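Local coordinates for hyperosmolarity resistance protein Emb (Staphylococcus epidermidis, PDB 6GV5), which is a giant extracellular matrix binding protein that binds surface-immobilized fibronectin and mediates bacterial adherence to it, at residues A[74-77]-A[83-86]; A[68-73]-A[120-125]; A[54-59]-A[113-118]. All coordinates share one frame; numbering follows the deposited sequence.

Contact 1 of 3, residues A[74-77]-A[83-86]; sequences SNYI and EKEA
The Tyr76 ring lies against the side chain of Lys84, the two crossing at about a right angle. Lys84 CE stands over one face of the ring, 3.7 Å from its centroid and 19° off the ring normal, displaced toward the rim on the CE1 side; this is a CH-pi contact made by the methylene next to the ammonium group. Nearer the helix backbone, Lys84 CB approaches Tyr76 CE2 at 3.9 Å, so the aliphatic chain comes in over the CE2 edge and ends with CE over the face. A bend at chi3 (75°) brings CE down onto the ring, where Lys84 CE also lies 3.3 Å from the carbonyl oxygen Tyr76 O. The tyrosine starts from an ST turn: Tyr76 N donates to Ser74 OG over 3.0 Å just after helix 67-73 ends. With CG anti to the backbone N (chi1 176°), the ring reaches toward helix 81-99, where Tyr76 OH makes a weak hydrogen bond to Glu88. This surface contact bridges the connection between helices 67-73 and 81-99 to the first turns of the latter, while Leu125, near the C-terminal end of the chain, packs on Tyr76 as well.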
ATOM      1  N   SER A  74      17.163   8.086  15.336  1.00 20.99           N
ATOM      2  CA  SER A  74      17.958   6.873  15.345  1.00 21.86           C
ATOM      3  C   SER A  74      19.445   7.235  15.374  1.00 25.18           C
ATOM      4  O   SER A  74      19.831   8.379  15.644  1.00 22.28           O
ATOM      5  CB  SER A  74      17.624   6.019  14.126  1.00 22.34           C
ATOM      6  OG  SER A  74      18.142   6.625  12.949  1.00 20.15           O
ATOM      7  N   ASN A  75      20.301   6.259  15.076  1.00 21.90           N
ATOM      8  CA  ASN A  75      21.728   6.504  14.907  1.00 23.86           C
ATOM      9  C   ASN A  75      22.097   6.912  13.484  1.00 26.06           C
ATOM     10  O   ASN A  75      23.281   6.953  13.149  1.00 24.97           O
ATOM     11  CB  ASN A  75      22.522   5.262  15.290  1.00 26.52           C
ATOM     12  CG  ASN A  75      23.077   5.345  16.675  1.00 34.44           C
ATOM     13  OD1 ASN A  75      24.293   5.346  16.866  1.00 37.32           O
ATOM     14  ND2 ASN A  75      22.192   5.440  17.663  1.00 35.10           N
ATOM     15  N   TYR A  76      21.103   7.221  12.658  1.00 21.15           N
ATOM     16  CA  TYR A  76      21.319   7.550  11.254  1.00 20.80           C
ATOM     17  C   TYR A  76      22.444   8.554  11.048  1.00 23.91           C
ATOM     18  O   TYR A  76      23.293   8.379  10.166  1.00 23.71           O
ATOM     19  CB  TYR A  76      20.004   8.091  10.680  1.00 20.11           C
ATOM     20  CG  TYR A  76      20.061   8.579   9.257  1.00 19.13           C
ATOM     21  CD1 TYR A  76      20.321   9.903   8.957  1.00 19.93           C
ATOM     22  CD2 TYR A  76      19.802   7.715   8.215  1.00 16.62           C
ATOM     23  CE1 TYR A  76      20.364  10.345   7.648  1.00 18.60           C
ATOM     24  CE2 TYR A  76      19.824   8.139   6.900  1.00 18.39           C
ATOM     25  CZ  TYR A  76      20.098   9.454   6.617  1.00 17.44           C
ATOM     26  OH  TYR A  76      20.116   9.890   5.304  1.00 19.40           O
ATOM     27  N   ILE A  77      22.444   9.643  11.812  1.00 23.20           N
ATOM     28  CA  ILE A  77      23.459  10.672  11.583  1.00 27.91           C
ATOM     29  C   ILE A  77      24.864  10.130  11.820  1.00 32.17           C
ATOM     30  O   ILE A  77      25.821  10.575  11.174  1.00 37.18           O
ATOM     31  CB  ILE A  77      23.159  11.911  12.452  1.00 30.54           C
ATOM     32  CG1 ILE A  77      21.847  12.556  11.985  1.00 30.46           C
ATOM     33  CG2 ILE A  77      24.314  12.898  12.376  1.00 33.62           C
ATOM     34  CD1 ILE A  77      21.318  13.652  12.887  1.00 33.21           C
ATOM     35  N   GLU A  83      24.736   1.816   5.517  1.00 21.46           N
ATOM     36  CA  GLU A  83      23.443   1.702   6.182  1.00 21.49           C
ATOM     37  C   GLU A  83      22.537   2.874   5.838  1.00 18.71           C
ATOM     38  O   GLU A  83      21.320   2.703   5.700  1.00 19.16           O
ATOM     39  CB  GLU A  83      23.621   1.601   7.696  1.00 25.09           C
ATOM     40  CG  GLU A  83      24.013   0.215   8.203  1.00 31.97           C
ATOM     41  CD  GLU A  83      25.510   0.000   8.266  1.00 38.95           C
ATOM     42  OE1 GLU A  83      26.234   0.591   7.437  1.00 38.39           O
ATOM     43  OE2 GLU A  83      25.965  -0.761   9.151  1.00 45.31           O
ATOM     44  N   LYS A  84      23.104   4.076   5.718  1.00 18.18           N
ATOM     45  CA  LYS A  84      22.310   5.243   5.348  1.00 17.41           C
ATOM     46  C   LYS A  84      21.810   5.139   3.918  1.00 16.44           C
ATOM     47  O   LYS A  84      20.653   5.477   3.638  1.00 17.27           O
ATOM     48  CB  LYS A  84      23.134   6.515   5.546  1.00 16.97           C
ATOM     49  CG  LYS A  84      23.543   6.738   6.985  1.00 20.25           C
ATOM     50  CD  LYS A  84      24.444   7.939   7.133  1.00 20.89           C
ATOM     51  CE  LYS A  84      23.656   9.222   7.004  1.00 20.16           C
ATOM     52  NZ  LYS A  84      24.561  10.406   7.168  1.00 25.89           N
ATOM     53  N   GLU A  85      22.666   4.671   3.008  1.00 18.02           N
ATOM     54  CA  GLU A  85      22.267   4.508   1.617  1.00 17.57           C
ATOM     55  C   GLU A  85      21.176   3.454   1.474  1.00 15.87           C
ATOM     56  O   GLU A  85      20.243   3.635   0.687  1.00 18.80           O
ATOM     57  CB  GLU A  85      23.488   4.151   0.760  1.00 18.69           C
ATOM     58  CG  GLU A  85      24.561   5.236   0.687  1.00 20.46           C
ATOM     59  CD  GLU A  85      24.144   6.455  -0.117  1.00 20.69           C
ATOM     60  OE1 GLU A  85      23.567   6.296  -1.219  1.00 25.28           O
ATOM     61  OE2 GLU A  85      24.387   7.585   0.357  1.00 21.45           O
ATOM     62  N   ALA A  86      21.283   2.341   2.214  1.00 18.23           N
ATOM     63  CA  ALA A  86      20.249   1.310   2.143  1.00 16.89           C
ATOM     64  C   ALA A  86      18.899   1.856   2.575  1.00 16.61           C
ATOM     65  O   ALA A  86      17.864   1.535   1.974  1.00 17.15           O
ATOM     66  CB  ALA A  86      20.653   0.126   3.005  1.00 19.24           C
TER

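Contact 2 of 3, residues A[68-73]-A[120-125]; sequences SLVRQN and DAEQNL
Glu122 OE2 is gripped by two groups, a hydrogen bond from His126 NE2 and a salt bridge to Lys66 NZ, and the same carboxylate rests against Val70 of the facing helix. Val70 CG2 lies 3.8 Å from Glu122 CD and 3.9 Å from Glu122 OE2, so a methyl group shields the acid on the side of helix 67-73. Held between a lysine and a histidine, the buried carboxylate is probably stabilised in its charged form. The glutamate gets there as an extended chain: CG is anti to the backbone N (chi1 -176°) and chi2 continues straight on, which carries the carboxylate across to Val70 CG2. Its methylene carbon CG meets both valine branches, 4.0 Å from Val70 CG1 and 4.1 Å from Val70 CG2. The valine thus divides its work. CG2 covers the carboxylate, whereas CG1, anti to the backbone N (chi1 168°), touches Leu125 CD1 at 3.8 Å, the two side chains meeting at about a right angle. That second half is purely apolar. Leu125, near the C-terminal end of the chain, bonds through its backbone N to Glu122 O over 2.9 Å, and its side chain points toward Val70. The closest backbone approach is Val70 CA to Glu122 CA at 7.5 Å. The contact is a buried three-helix junction within the FIVAR domain, toward one end of the molecule: helices 67-73 and 108-123 meet directly, and Tyr87 of helix 81-99 packs against both, touching Val70, Glu122 and Leu125 together.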
ATOM      1  N   SER A  68      11.788  11.187   8.291  1.00 16.32           N
ATOM      2  CA  SER A  68      12.493  12.295   8.941  1.00 17.13           C
ATOM      3  C   SER A  68      12.622  12.073  10.445  1.00 17.82           C
ATOM      4  O   SER A  68      13.654  12.414  11.032  1.00 18.57           O
ATOM      5  CB  SER A  68      11.784  13.611   8.641  1.00 18.28           C
ATOM      6  OG  SER A  68      11.988  13.993   7.295  1.00 20.26           O
ATOM      7  N   LEU A  69      11.590  11.515  11.091  1.00 18.48           N
ATOM      8  CA  LEU A  69      11.712  11.138  12.497  1.00 19.73           C
ATOM      9  C   LEU A  69      12.832  10.124  12.706  1.00 19.41           C
ATOM     10  O   LEU A  69      13.594  10.218  13.671  1.00 22.33           O
ATOM     11  CB  LEU A  69      10.395  10.559  13.009  1.00 24.07           C
ATOM     12  CG  LEU A  69       9.426  11.484  13.730  1.00 24.53           C
ATOM     13  CD1 LEU A  69       8.154  10.719  14.070  1.00 27.27           C
ATOM     14  CD2 LEU A  69      10.065  12.056  14.967  1.00 25.54           C
ATOM     15  N   VAL A  70      12.937   9.138  11.809  1.00 16.82           N
ATOM     16  CA  VAL A  70      13.971   8.120  11.911  1.00 18.63           C
ATOM     17  C   VAL A  70      15.346   8.757  11.748  1.00 17.88           C
ATOM     18  O   VAL A  70      16.272   8.473  12.513  1.00 19.81           O
ATOM     19  CB  VAL A  70      13.733   7.017  10.861  1.00 17.42           C
ATOM     20  CG1 VAL A  70      14.956   6.105  10.744  1.00 19.85           C
ATOM     21  CG2 VAL A  70      12.479   6.196  11.198  1.00 19.22           C
ATOM     22  N   ARG A  71      15.494   9.629  10.747  1.00 16.05           N
ATOM     23  CA  ARG A  71      16.790  10.267  10.534  1.00 17.01           C
ATOM     24  C   ARG A  71      17.230  11.057  11.751  1.00 18.59           C
ATOM     25  O   ARG A  71      18.425  11.116  12.058  1.00 20.03           O
ATOM     26  CB  ARG A  71      16.766  11.182   9.312  1.00 16.82           C
ATOM     27  CG  ARG A  71      16.604  10.463   7.985  1.00 18.74           C
ATOM     28  CD  ARG A  71      16.729  11.406   6.782  1.00 17.00           C
ATOM     29  NE  ARG A  71      16.242  10.734   5.584  1.00 18.87           N
ATOM     30  CZ  ARG A  71      15.020  10.851   5.091  1.00 19.81           C
ATOM     31  NH1 ARG A  71      14.139  11.671   5.651  1.00 20.03           N
ATOM     32  NH2 ARG A  71      14.675  10.132   4.030  1.00 19.86           N
ATOM     33  N   GLN A  72      16.275  11.667  12.468  1.00 18.78           N
ATOM     34  CA  GLN A  72      16.616  12.530  13.591  1.00 20.76           C
ATOM     35  C   GLN A  72      16.869  11.733  14.861  1.00 21.55           C
ATOM     36  O   GLN A  72      17.760  12.090  15.648  1.00 24.90           O
ATOM     37  CB  GLN A  72      15.488  13.542  13.821  1.00 22.77           C
ATOM     38  CG  GLN A  72      15.895  14.717  14.694  1.00 22.78           C
ATOM     39  CD  GLN A  72      16.939  15.585  14.027  1.00 24.08           C
ATOM     40  OE1 GLN A  72      16.896  15.828  12.811  1.00 27.24           O
ATOM     41  NE2 GLN A  72      17.894  16.048  14.813  1.00 26.95           N
ATOM     42  N   ASN A  73      16.112  10.662  15.083  1.00 22.14           N
ATOM     43  CA  ASN A  73      16.087  10.018  16.392  1.00 23.00           C
ATOM     44  C   ASN A  73      16.818   8.693  16.466  1.00 26.05           C
ATOM     45  O   ASN A  73      17.064   8.208  17.579  1.00 29.01           O
ATOM     46  CB  ASN A  73      14.636   9.812  16.844  1.00 25.37           C
ATOM     47  CG  ASN A  73      13.871  11.108  16.928  1.00 31.99           C
ATOM     48  OD1 ASN A  73      12.805  11.258  16.333  1.00 42.48           O
ATOM     49  ND2 ASN A  73      14.421  12.067  17.659  1.00 31.77           N
ATOM     50  N   ASP A 120      13.740  -3.403   7.388  1.00 20.28           N
ATOM     51  CA  ASP A 120      15.066  -3.975   7.597  1.00 22.90           C
ATOM     52  C   ASP A 120      16.120  -2.878   7.663  1.00 24.15           C
ATOM     53  O   ASP A 120      16.995  -2.885   8.539  1.00 25.18           O
ATOM     54  CB  ASP A 120      15.404  -4.958   6.475  1.00 26.18           C
ATOM     55  CG  ASP A 120      14.620  -6.262   6.575  1.00 34.17           C
ATOM     56  OD1 ASP A 120      13.918  -6.471   7.590  1.00 34.00           O
ATOM     57  OD2 ASP A 120      14.711  -7.076   5.633  1.00 35.83           O
ATOM     58  N   ALA A 121      16.056  -1.923   6.735  1.00 21.06           N
ATOM     59  CA  ALA A 121      17.035  -0.845   6.738  1.00 18.55           C
ATOM     60  C   ALA A 121      16.881   0.035   7.972  1.00 22.03           C
ATOM     61  O   ALA A 121      17.878   0.503   8.542  1.00 21.10           O
ATOM     62  CB  ALA A 121      16.908  -0.008   5.463  1.00 20.52           C
ATOM     63  N   GLU A 122      15.643   0.304   8.391  1.00 20.62           N
ATOM     64  CA  GLU A 122      15.434   1.115   9.579  1.00 21.45           C
ATOM     65  C   GLU A 122      16.012   0.426  10.808  1.00 22.77           C
ATOM     66  O   GLU A 122      16.633   1.073  11.661  1.00 23.74           O
ATOM     67  CB  GLU A 122      13.946   1.383   9.774  1.00 21.35           C
ATOM     68  CG  GLU A 122      13.643   2.306  10.942  1.00 25.36           C
ATOM     69  CD  GLU A 122      12.160   2.403  11.240  1.00 32.38           C
ATOM     70  OE1 GLU A 122      11.345   2.305  10.292  1.00 32.08           O
ATOM     71  OE2 GLU A 122      11.814   2.577  12.428  1.00 38.47           O
ATOM     72  N   GLN A 123      15.843  -0.896  10.902  1.00 23.88           N
ATOM     73  CA  GLN A 123      16.332  -1.635  12.061  1.00 29.81           C
ATOM     74  C   GLN A 123      17.837  -1.475  12.222  1.00 29.34           C
ATOM     75  O   GLN A 123      18.344  -1.368  13.346  1.00 28.89           O
ATOM     76  CB  GLN A 123      15.953  -3.111  11.915  1.00 33.10           C
ATOM     77  CG  GLN A 123      16.351  -3.991  13.086  1.00 44.50           C
ATOM     78  CD  GLN A 123      15.964  -5.443  12.871  1.00 53.95           C
ATOM     79  OE1 GLN A 123      16.126  -5.986  11.777  1.00 49.56           O
ATOM     80  NE2 GLN A 123      15.442  -6.076  13.913  1.00 61.79           N
ATOM     81  N   ASN A 124      18.569  -1.452  11.116  1.00 23.00           N
ATOM     82  CA  ASN A 124      20.014  -1.328  11.184  1.00 24.27           C
ATOM     83  C   ASN A 124      20.452   0.064  11.593  1.00 24.12           C
ATOM     84  O   ASN A 124      21.648   0.277  11.815  1.00 25.77           O
ATOM     85  CB  ASN A 124      20.638  -1.694   9.839  1.00 29.59           C
ATOM     86  CG  ASN A 124      20.592  -3.181   9.573  1.00 39.75           C
ATOM     87  OD1 ASN A 124      20.614  -3.986  10.506  1.00 41.77           O
ATOM     88  ND2 ASN A 124      20.521  -3.556   8.304  1.00 45.50           N
ATOM     89  N   LEU A 125      19.515   1.011  11.700  1.00 21.92           N
ATOM     90  CA  LEU A 125      19.829   2.356  12.162  1.00 21.73           C
ATOM     91  C   LEU A 125      19.549   2.551  13.641  1.00 26.72           C
ATOM     92  O   LEU A 125      19.960   3.569  14.206  1.00 25.04           O
ATOM     93  CB  LEU A 125      19.023   3.390  11.379  1.00 19.79           C
ATOM     94  CG  LEU A 125      19.149   3.464   9.864  1.00 22.91           C
ATOM     95  CD1 LEU A 125      18.100   4.449   9.353  1.00 22.76           C
ATOM     96  CD2 LEU A 125      20.544   3.879   9.449  1.00 24.70           C
TER

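Contact 3 of 3, residues A[54-59]-A[113-118]; sequences NGKMEE and RTIQEI
Ile115 CD1 fits closely against helix 40-65, 3.3 Å from the carbonyl oxygen Lys56 O and 3.8 Å from Glu59 CB. The isoleucine points at the facing helix, and CG1 anti to its carbonyl carbon with an extended chi2 (161°) sends the delta methyl alone into the dip between Lys56 and Glu59, one turn apart. Glu59 crosses the isoleucine at about a right angle, offering its CB rather than its acid; Glu59 OE1 comes no nearer to Ile115 CD1 than 4.2 Å. Leu60, the next residue of helix 40-65, packs on Ile115 too and on Ile118 a turn further along, which makes this the buried side of a helix-helix interface in the FIVAR domain, where helices 40-65, 81-99 and 108-123 pack as a helical bundle. The solvent side is looser. Lys56 CD passes Ile115 CD1 at 4.2 Å, and the lysine's ammonium group continues past the isoleucine to hydrogen-bond Asn112, tying the two helices together outside the apolar contact. Across a single helical turn Lys56 NZ also faces Glu59 OE2, but at 3.7 Å this salt bridge is long. Glu59 itself is exposed.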
ATOM      1  N   ASN A  54      -5.260  -2.324   1.078  1.00 21.90           N
ATOM      2  CA  ASN A  54      -5.380  -1.054   1.776  1.00 22.06           C
ATOM      3  C   ASN A  54      -4.586  -1.058   3.073  1.00 23.32           C
ATOM      4  O   ASN A  54      -3.916  -0.076   3.398  1.00 20.30           O
ATOM      5  CB  ASN A  54      -6.850  -0.736   2.053  1.00 23.52           C
ATOM      6  CG  ASN A  54      -7.020   0.576   2.771  1.00 26.33           C
ATOM      7  OD1 ASN A  54      -6.658   1.632   2.248  1.00 24.76           O
ATOM      8  ND2 ASN A  54      -7.553   0.521   3.983  1.00 28.28           N
ATOM      9  N   GLY A  55      -4.649  -2.152   3.835  1.00 22.36           N
ATOM     10  CA  GLY A  55      -3.876  -2.219   5.064  1.00 23.82           C
ATOM     11  C   GLY A  55      -2.383  -2.168   4.813  1.00 21.67           C
ATOM     12  O   GLY A  55      -1.633  -1.540   5.571  1.00 23.52           O
ATOM     13  N   LYS A  56      -1.930  -2.819   3.739  1.00 22.25           N
ATOM     14  CA  LYS A  56      -0.507  -2.819   3.437  1.00 22.24           C
ATOM     15  C   LYS A  56      -0.064  -1.436   2.984  1.00 19.47           C
ATOM     16  O   LYS A  56       1.042  -0.986   3.318  1.00 21.09           O
ATOM     17  CB  LYS A  56      -0.193  -3.853   2.364  1.00 22.96           C
ATOM     18  CG  LYS A  56      -0.321  -5.292   2.857  1.00 26.22           C
ATOM     19  CD  LYS A  56       0.732  -5.590   3.912  1.00 33.58           C
ATOM     20  CE  LYS A  56       0.627  -7.018   4.431  1.00 45.01           C
ATOM     21  NZ  LYS A  56       1.586  -7.258   5.548  1.00 68.10           N
ATOM     22  N   MET A  57      -0.920  -0.743   2.229  1.00 20.25           N
ATOM     23  CA  MET A  57      -0.589   0.607   1.802  1.00 19.87           C
ATOM     24  C   MET A  57      -0.559   1.566   2.988  1.00 19.55           C
ATOM     25  O   MET A  57       0.256   2.492   3.024  1.00 20.21           O
ATOM     26  CB  MET A  57      -1.573   1.094   0.744  1.00 18.62           C
ATOM     27  CG  MET A  57      -1.330   0.479  -0.616  1.00 20.51           C
ATOM     28  SD  MET A  57       0.318   0.819  -1.263  1.00 21.21           S
ATOM     29  CE  MET A  57       0.223   2.598  -1.402  1.00 23.33           C
ATOM     30  N   GLU A  58      -1.455   1.376   3.968  1.00 20.06           N
ATOM     31  CA  GLU A  58      -1.358   2.129   5.213  1.00 21.91           C
ATOM     32  C   GLU A  58      -0.005   1.896   5.873  1.00 19.45           C
ATOM     33  O   GLU A  58       0.647   2.844   6.328  1.00 20.90           O
ATOM     34  CB  GLU A  58      -2.492   1.737   6.166  1.00 23.55           C
ATOM     35  CG  GLU A  58      -3.857   2.242   5.755  1.00 28.43           C
ATOM     36  CD  GLU A  58      -4.944   1.838   6.733  1.00 39.73           C
ATOM     37  OE1 GLU A  58      -4.705   0.913   7.538  1.00 40.90           O
ATOM     38  OE2 GLU A  58      -6.034   2.449   6.699  1.00 48.83           O
ATOM     39  N   GLU A  59       0.415   0.625   5.963  1.00 20.65           N
ATOM     40  CA  GLU A  59       1.709   0.308   6.553  1.00 22.28           C
ATOM     41  C   GLU A  59       2.843   0.959   5.774  1.00 18.84           C
ATOM     42  O   GLU A  59       3.799   1.483   6.371  1.00 19.43           O
ATOM     43  CB  GLU A  59       1.924  -1.202   6.572  1.00 25.73           C
ATOM     44  CG  GLU A  59       1.019  -1.999   7.482  1.00 35.22           C
ATOM     45  CD  GLU A  59       1.407  -3.466   7.489  1.00 40.77           C
ATOM     46  OE1 GLU A  59       2.625  -3.747   7.465  1.00 42.75           O
ATOM     47  OE2 GLU A  59       0.505  -4.330   7.500  1.00 49.27           O
ATOM     48  N   ARG A 113       7.001  -6.533   0.233  1.00 26.40           N
ATOM     49  CA  ARG A 113       8.446  -6.581   0.052  1.00 26.02           C
ATOM     50  C   ARG A 113       9.062  -5.210   0.282  1.00 26.64           C
ATOM     51  O   ARG A 113      10.093  -5.083   0.953  1.00 25.54           O
ATOM     52  CB  ARG A 113       8.787  -7.088  -1.347  1.00 31.16           C
ATOM     53  CG  ARG A 113      10.279  -7.270  -1.570  1.00 35.24           C
ATOM     54  CD  ARG A 113      10.574  -7.961  -2.892  1.00 42.05           C
ATOM     55  NE  ARG A 113      10.022  -9.312  -2.950  1.00 45.77           N
ATOM     56  CZ  ARG A 113      10.575 -10.376  -2.373  1.00 52.19           C
ATOM     57  NH1 ARG A 113      11.701 -10.252  -1.679  1.00 58.16           N
ATOM     58  NH2 ARG A 113      10.001 -11.565  -2.488  1.00 44.74           N
ATOM     59  N   THR A 114       8.437  -4.167  -0.266  1.00 24.89           N
ATOM     60  CA  THR A 114       8.961  -2.819  -0.072  1.00 22.04           C
ATOM     61  C   THR A 114       8.916  -2.414   1.397  1.00 20.60           C
ATOM     62  O   THR A 114       9.867  -1.808   1.909  1.00 21.48           O
ATOM     63  CB  THR A 114       8.181  -1.823  -0.923  1.00 26.76           C
ATOM     64  OG1 THR A 114       8.198  -2.246  -2.292  1.00 32.44           O
ATOM     65  CG2 THR A 114       8.809  -0.443  -0.818  1.00 26.87           C
ATOM     66  N   ILE A 115       7.813  -2.719   2.087  1.00 21.11           N
ATOM     67  CA  ILE A 115       7.723  -2.442   3.515  1.00 19.42           C
ATOM     68  C   ILE A 115       8.857  -3.135   4.254  1.00 20.61           C
ATOM     69  O   ILE A 115       9.517  -2.547   5.126  1.00 19.67           O
ATOM     70  CB  ILE A 115       6.354  -2.883   4.069  1.00 21.90           C
ATOM     71  CG1 ILE A 115       5.212  -2.060   3.468  1.00 21.65           C
ATOM     72  CG2 ILE A 115       6.341  -2.762   5.587  1.00 24.20           C
ATOM     73  CD1 ILE A 115       3.853  -2.737   3.628  1.00 23.96           C
ATOM     74  N   GLN A 116       9.100  -4.410   3.921  1.00 21.66           N
ATOM     75  CA  GLN A 116      10.122  -5.167   4.635  1.00 22.48           C
ATOM     76  C   GLN A 116      11.509  -4.598   4.374  1.00 22.42           C
ATOM     77  O   GLN A 116      12.345  -4.569   5.282  1.00 22.02           O
ATOM     78  CB  GLN A 116      10.052  -6.644   4.231  1.00 26.50           C
ATOM     79  CG  GLN A 116      10.820  -7.557   5.176  1.00 33.62           C
ATOM     80  CD  GLN A 116      10.276  -7.522   6.599  1.00 39.53           C
ATOM     81  OE1 GLN A 116       9.142  -7.936   6.850  1.00 42.35           O
ATOM     82  NE2 GLN A 116      11.081  -7.017   7.534  1.00 33.81           N
ATOM     83  N   GLU A 117      11.769  -4.125   3.145  1.00 22.35           N
ATOM     84  CA  GLU A 117      13.055  -3.502   2.845  1.00 22.06           C
ATOM     85  C   GLU A 117      13.261  -2.239   3.674  1.00 21.05           C
ATOM     86  O   GLU A 117      14.353  -1.996   4.200  1.00 21.02           O
ATOM     87  CB  GLU A 117      13.155  -3.169   1.355  1.00 25.85           C
ATOM     88  CG  GLU A 117      13.271  -4.395   0.454  1.00 35.32           C
ATOM     89  CD  GLU A 117      13.447  -4.048  -1.014  1.00 52.63           C
ATOM     90  OE1 GLU A 117      13.717  -2.867  -1.327  1.00 48.68           O
ATOM     91  OE2 GLU A 117      13.314  -4.962  -1.859  1.00 54.49           O
ATOM     92  N   ILE A 118      12.219  -1.412   3.793  1.00 18.33           N
ATOM     93  CA  ILE A 118      12.321  -0.219   4.634  1.00 16.77           C
ATOM     94  C   ILE A 118      12.542  -0.611   6.091  1.00 17.58           C
ATOM     95  O   ILE A 118      13.413  -0.062   6.774  1.00 19.94           O
ATOM     96  CB  ILE A 118      11.064   0.653   4.480  1.00 15.61           C
ATOM     97  CG1 ILE A 118      10.977   1.228   3.063  1.00 16.55           C
ATOM     98  CG2 ILE A 118      11.055   1.769   5.517  1.00 19.46           C
ATOM     99  CD1 ILE A 118       9.620   1.832   2.729  1.00 18.45           C
TER

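Contacts 2 and 3 share helix 108-123, which meets helix 40-65 through 113-118 and helix 67-73 through 120-125; their centres are about 16 Å apart, and apart from the chain continuing from 118 to 120 nothing else connects them. Contact 1 lies only about 6 Å from contact 2, centre to centre, and the two do touch: Asn75 N probably hydrogen-bonds to Leu125 O at 2.8 Å, while Ile77 CG1 packs on Arg71 O. Glu88 salt-bridges Arg71 and also accepts the weak bond from Tyr76. Contact 3 is centred about 6 Å from the centre of the chain, contacts 1 and 2 about 24 and 20 Å from it, both on the same side.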